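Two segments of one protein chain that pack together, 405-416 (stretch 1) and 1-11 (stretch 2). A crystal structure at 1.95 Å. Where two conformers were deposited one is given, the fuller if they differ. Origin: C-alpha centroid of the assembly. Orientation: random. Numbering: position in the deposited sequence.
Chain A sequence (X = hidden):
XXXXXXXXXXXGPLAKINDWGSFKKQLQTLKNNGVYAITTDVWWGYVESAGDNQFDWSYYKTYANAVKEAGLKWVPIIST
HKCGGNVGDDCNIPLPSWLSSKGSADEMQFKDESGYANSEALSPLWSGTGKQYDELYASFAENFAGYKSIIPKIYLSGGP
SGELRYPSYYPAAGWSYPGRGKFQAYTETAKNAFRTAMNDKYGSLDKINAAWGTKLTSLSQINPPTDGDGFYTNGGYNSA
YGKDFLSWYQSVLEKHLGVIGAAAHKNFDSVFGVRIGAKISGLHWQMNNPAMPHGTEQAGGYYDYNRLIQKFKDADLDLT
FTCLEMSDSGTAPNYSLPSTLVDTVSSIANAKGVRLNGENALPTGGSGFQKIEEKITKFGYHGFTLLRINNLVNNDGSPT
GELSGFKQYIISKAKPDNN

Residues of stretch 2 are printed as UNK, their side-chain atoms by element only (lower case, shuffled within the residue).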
# COMPACT_ATOMS: atom_id res chain seq x y z
N GLY A 405 2.57 18.60 -20.07
CA GLY A 405 2.12 17.24 -20.42
C GLY A 405 1.16 16.63 -19.40
O GLY A 405 0.16 16.00 -19.78
N PHE A 406 1.45 16.80 -18.11
CA PHE A 406 0.54 16.30 -17.09
C PHE A 406 -0.84 16.95 -17.29
O PHE A 406 -1.86 16.27 -17.29
CB PHE A 406 1.07 16.55 -15.66
CG PHE A 406 0.17 16.00 -14.57
CD1 PHE A 406 -0.14 14.64 -14.52
CD2 PHE A 406 -0.36 16.85 -13.60
CE1 PHE A 406 -0.98 14.12 -13.51
CE2 PHE A 406 -1.21 16.34 -12.57
CZ PHE A 406 -1.52 14.97 -12.53
N LYS A 407 -0.85 18.26 -17.50
CA LYS A 407 -2.10 18.96 -17.75
C LYS A 407 -2.80 18.49 -19.03
O LYS A 407 -4.01 18.26 -19.03
CB LYS A 407 -1.87 20.47 -17.78
CG LYS A 407 -3.15 21.28 -17.61
CD LYS A 407 -2.92 22.76 -17.85
CE LYS A 407 -4.24 23.46 -17.99
NZ LYS A 407 -3.96 24.88 -18.16
N GLN A 408 -2.06 18.35 -20.11
CA GLN A 408 -2.66 17.99 -21.41
C GLN A 408 -3.21 16.58 -21.44
O GLN A 408 -4.25 16.33 -22.03
CB GLN A 408 -1.65 18.18 -22.55
CG GLN A 408 -1.27 19.64 -22.74
CD GLN A 408 -0.96 19.99 -24.18
OE1 GLN A 408 -1.72 19.66 -25.10
NE2 GLN A 408 0.14 20.70 -24.38
N TYR A 409 -2.50 15.65 -20.81
CA TYR A 409 -2.89 14.24 -20.88
C TYR A 409 -3.85 13.81 -19.79
O TYR A 409 -4.75 12.99 -20.02
CB TYR A 409 -1.64 13.36 -20.83
CG TYR A 409 -0.92 13.30 -22.16
CD1 TYR A 409 -1.46 12.56 -23.22
CD2 TYR A 409 0.28 13.97 -22.35
CE1 TYR A 409 -0.81 12.48 -24.45
CE2 TYR A 409 0.94 13.91 -23.59
CZ TYR A 409 0.38 13.16 -24.63
OH TYR A 409 1.02 13.08 -25.84
N ILE A 410 -3.65 14.36 -18.60
CA ILE A 410 -4.34 13.85 -17.41
C ILE A 410 -5.33 14.82 -16.81
O ILE A 410 -6.52 14.47 -16.63
CB ILE A 410 -3.33 13.39 -16.32
CG1 ILE A 410 -2.23 12.48 -16.90
CG2 ILE A 410 -4.08 12.72 -15.16
CD1 ILE A 410 -2.72 11.23 -17.64
N ILE A 411 -4.88 16.03 -16.46
CA ILE A 411 -5.79 16.99 -15.81
C ILE A 411 -6.97 17.30 -16.72
O ILE A 411 -8.09 17.46 -16.25
CB ILE A 411 -5.10 18.31 -15.37
CG1 ILE A 411 -3.90 18.05 -14.46
CG2 ILE A 411 -6.11 19.25 -14.69
CD1 ILE A 411 -3.18 19.32 -14.04
N SER A 412 -6.71 17.35 -18.03
CA SER A 412 -7.73 17.66 -19.05
C SER A 412 -8.90 16.67 -19.09
O SER A 412 -9.94 16.98 -19.67
CB SER A 412 -7.10 17.76 -20.44
OG SER A 412 -6.57 16.49 -20.80
N LYS A 413 -8.72 15.49 -18.49
CA LYS A 413 -9.78 14.48 -18.43
C LYS A 413 -10.84 14.79 -17.38
O LYS A 413 -11.92 14.20 -17.39
CB LYS A 413 -9.20 13.08 -18.19
CG LYS A 413 -8.21 12.60 -19.26
CD LYS A 413 -8.85 12.55 -20.65
CE LYS A 413 -7.91 11.89 -21.67
NZ LYS A 413 -6.69 12.74 -21.93
N ALA A 414 -10.51 15.68 -16.45
CA ALA A 414 -11.41 16.00 -15.33
C ALA A 414 -12.39 17.09 -15.71
O ALA A 414 -12.02 18.04 -16.42
CB ALA A 414 -10.61 16.45 -14.13
N LYS A 415 -13.63 16.96 -15.24
CA LYS A 415 -14.60 18.06 -15.33
C LYS A 415 -14.32 19.01 -14.18
O LYS A 415 -14.27 18.58 -13.03
CB LYS A 415 -16.04 17.56 -15.22
CG LYS A 415 -16.70 17.26 -16.56
CD LYS A 415 -16.97 15.77 -16.75
CE LYS A 415 -18.24 15.34 -16.00
NZ LYS A 415 -18.66 13.96 -16.37
N PRO A 416 -14.14 20.31 -14.49
CA PRO A 416 -13.88 21.31 -13.44
C PRO A 416 -15.15 21.66 -12.66
O PRO A 416 -15.33 21.16 -11.54
CB PRO A 416 -13.37 22.54 -14.23
CG PRO A 416 -13.31 22.10 -15.70
CD PRO A 416 -14.25 20.94 -15.82
N UNK A 1 -13.06 5.69 -21.53
CA UNK A 1 -13.02 7.07 -20.95
C UNK A 1 -12.81 6.98 -19.44
O UNK A 1 -13.18 5.97 -18.82
c UNK A 1 -14.32 7.78 -21.23
N UNK A 2 -12.24 8.03 -18.84
CA UNK A 2 -12.18 8.13 -17.38
C UNK A 2 -13.60 8.18 -16.81
O UNK A 2 -14.56 8.49 -17.52
c UNK A 2 -11.35 9.35 -16.89
c UNK A 2 -12.07 10.69 -17.23
c UNK A 2 -9.94 9.33 -17.50
N UNK A 3 -13.74 7.88 -15.53
CA UNK A 3 -15.04 7.94 -14.88
C UNK A 3 -15.60 9.37 -14.86
O UNK A 3 -14.85 10.35 -14.94
c UNK A 3 -14.95 7.38 -13.50
N UNK A 4 -16.93 9.47 -14.74
CA UNK A 4 -17.63 10.76 -14.71
C UNK A 4 -17.15 11.69 -13.60
O UNK A 4 -17.26 12.92 -13.72
o UNK A 4 -20.99 9.74 -15.83
o UNK A 4 -19.22 10.38 -16.99
c UNK A 4 -19.83 10.20 -15.89
c UNK A 4 -19.15 10.56 -14.57
N UNK A 5 -16.61 11.11 -12.54
CA UNK A 5 -16.15 11.90 -11.40
C UNK A 5 -14.61 12.00 -11.34
O UNK A 5 -14.04 12.36 -10.31
o UNK A 5 -15.60 9.25 -10.67
c UNK A 5 -16.27 9.87 -9.82
o UNK A 5 -16.58 9.35 -8.73
c UNK A 5 -16.73 11.31 -10.09
N UNK A 6 -13.94 11.68 -12.44
CA UNK A 6 -12.47 11.68 -12.46
C UNK A 6 -11.88 13.01 -12.02
O UNK A 6 -12.34 14.07 -12.48
c UNK A 6 -10.46 11.34 -13.93
c UNK A 6 -11.94 11.36 -13.85
c UNK A 6 -8.36 12.44 -14.47
c UNK A 6 -9.76 12.45 -14.41
c UNK A 6 -9.74 10.22 -13.50
c UNK A 6 -8.34 10.20 -13.57
c UNK A 6 -7.65 11.31 -14.06
N UNK A 7 -10.88 12.98 -11.14
CA UNK A 7 -10.09 14.17 -10.86
C UNK A 7 -8.60 13.82 -10.77
O UNK A 7 -8.25 12.69 -10.44
c UNK A 7 -11.94 15.34 -9.48
c UNK A 7 -10.51 14.81 -9.53
n UNK A 7 -13.45 16.71 -10.77
o UNK A 7 -11.27 17.20 -10.82
c UNK A 7 -12.19 16.50 -10.42
N UNK A 8 -7.75 14.80 -11.05
CA UNK A 8 -6.30 14.63 -10.96
C UNK A 8 -5.78 15.24 -9.68
O UNK A 8 -6.03 16.41 -9.40
c UNK A 8 -5.60 15.25 -12.17
N UNK A 9 -5.05 14.44 -8.91
CA UNK A 9 -4.42 14.90 -7.68
C UNK A 9 -2.91 14.78 -7.78
O UNK A 9 -2.39 14.19 -8.72
o UNK A 9 -6.33 14.29 -6.39
c UNK A 9 -4.93 14.07 -6.52
N UNK A 10 -2.21 15.35 -6.80
CA UNK A 10 -0.76 15.33 -6.78
C UNK A 10 -0.32 15.04 -5.35
O UNK A 10 -0.88 15.62 -4.39
c UNK A 10 -0.18 16.68 -7.26
c UNK A 10 1.36 16.73 -7.08
c UNK A 10 -0.58 16.98 -8.75
N UNK A 11 0.65 14.14 -5.21
CA UNK A 11 1.19 13.79 -3.90
C UNK A 11 2.11 14.91 -3.44
O UNK A 11 2.92 15.42 -4.20
s UNK A 11 2.58 10.08 -2.55
c UNK A 11 2.25 11.87 -2.53
c UNK A 11 1.94 12.45 -3.93
c UNK A 11 1.00 9.47 -3.10
O HOH W 1 -14.64 13.24 -16.36
O HOH W 2 -14.58 14.75 -13.75

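Position 1 has one side-chain carbon, a lone CB. It touches nothing on stretch 1. This is Ala1.

Position 2 has three side-chain carbons, with CB carrying the other two. CB points toward stretch 1, and one branch carbon lies over the backbone and side chain of Lys413. A beta-branched side chain of carbon alone is valine, Val2. Its CG2 is 3.5 Å from Lys413 O and 3.9 Å from Lys413 CB.

Position 3 again has CB alone, pointing away from stretch 1. This is Ala3. It opens a type I beta turn that ends at position 6.

Position 4 has two carbons, the second carrying two oxygens. One oxygen lies near Lys415 NZ. This carboxylate belongs to Asp4. Lys415 NZ donates a hydrogen bond to Asp4 O at 3.2 Å. Lys415 NZ also forms a long salt bridge with Asp4 OD1, at 3.7 Å.

Position 5 has the same atoms, two carbons and a carboxylate, but its CB points away and it makes no contact. This is Asp5, whose carboxylate is hydrogen-bonded elsewhere in the structure.

Position 6 has CB and a six-carbon ring with no oxygen. The ring lies against Ile410, Lys413 and Ala414. It is Phe6. The ring meets Ile410 O at its edge, with CE2 3.5 Å away. Its CZ is 4.0 Å from Ile410 CG2, and its CD2 is 4.1 Å from Ala414 CB.

Position 7 has three carbons, the third carrying one oxygen and one nitrogen. CB points away, yet the chain bends back so that its end reaches Lys415 O. This amide is Gln7. Its NE2 donates a hydrogen bond to Lys415 O at 3.0 Å.

Position 8 has a single carbon facing stretch 1, near Phe406, Ile410 and Ile411. It is Ala8. Its CB lies 4.0 Å from Ile411 CG1, 4.1 Å from Phe406 CZ and 4.2 Å from Ile410 CG2.

Position 9 has one carbon carrying one oxygen, and CB points away from stretch 1. It is Ser9, which meets stretch 1 through its backbone: Ser9 O is 4.0 Å from Phe406 CZ.

Position 10 has three carbons branched at CB. A branch carbon lies near the ring of Phe406. It is Val10, with CG2 3.9 Å from Phe406 CE2.

Position 11 is unbranched, with three carbons and a sulfur, and is out of reach of stretch 1. It is Met11.

The contact joins an apolar part to a polar one. Ala8 CB packs against Phe406, Ile410 and Ile411 where the strand passes the helix. Beyond the helix, Lys415 is held by Asp4 and Gln7. Water 2 lies 2.7 Å from Phe6 O and accepts a hydrogen bond from Lys415 N, its oxygen 2.8 Å from that nitrogen.

Stretch 2 1-11: AVADDFQASVM
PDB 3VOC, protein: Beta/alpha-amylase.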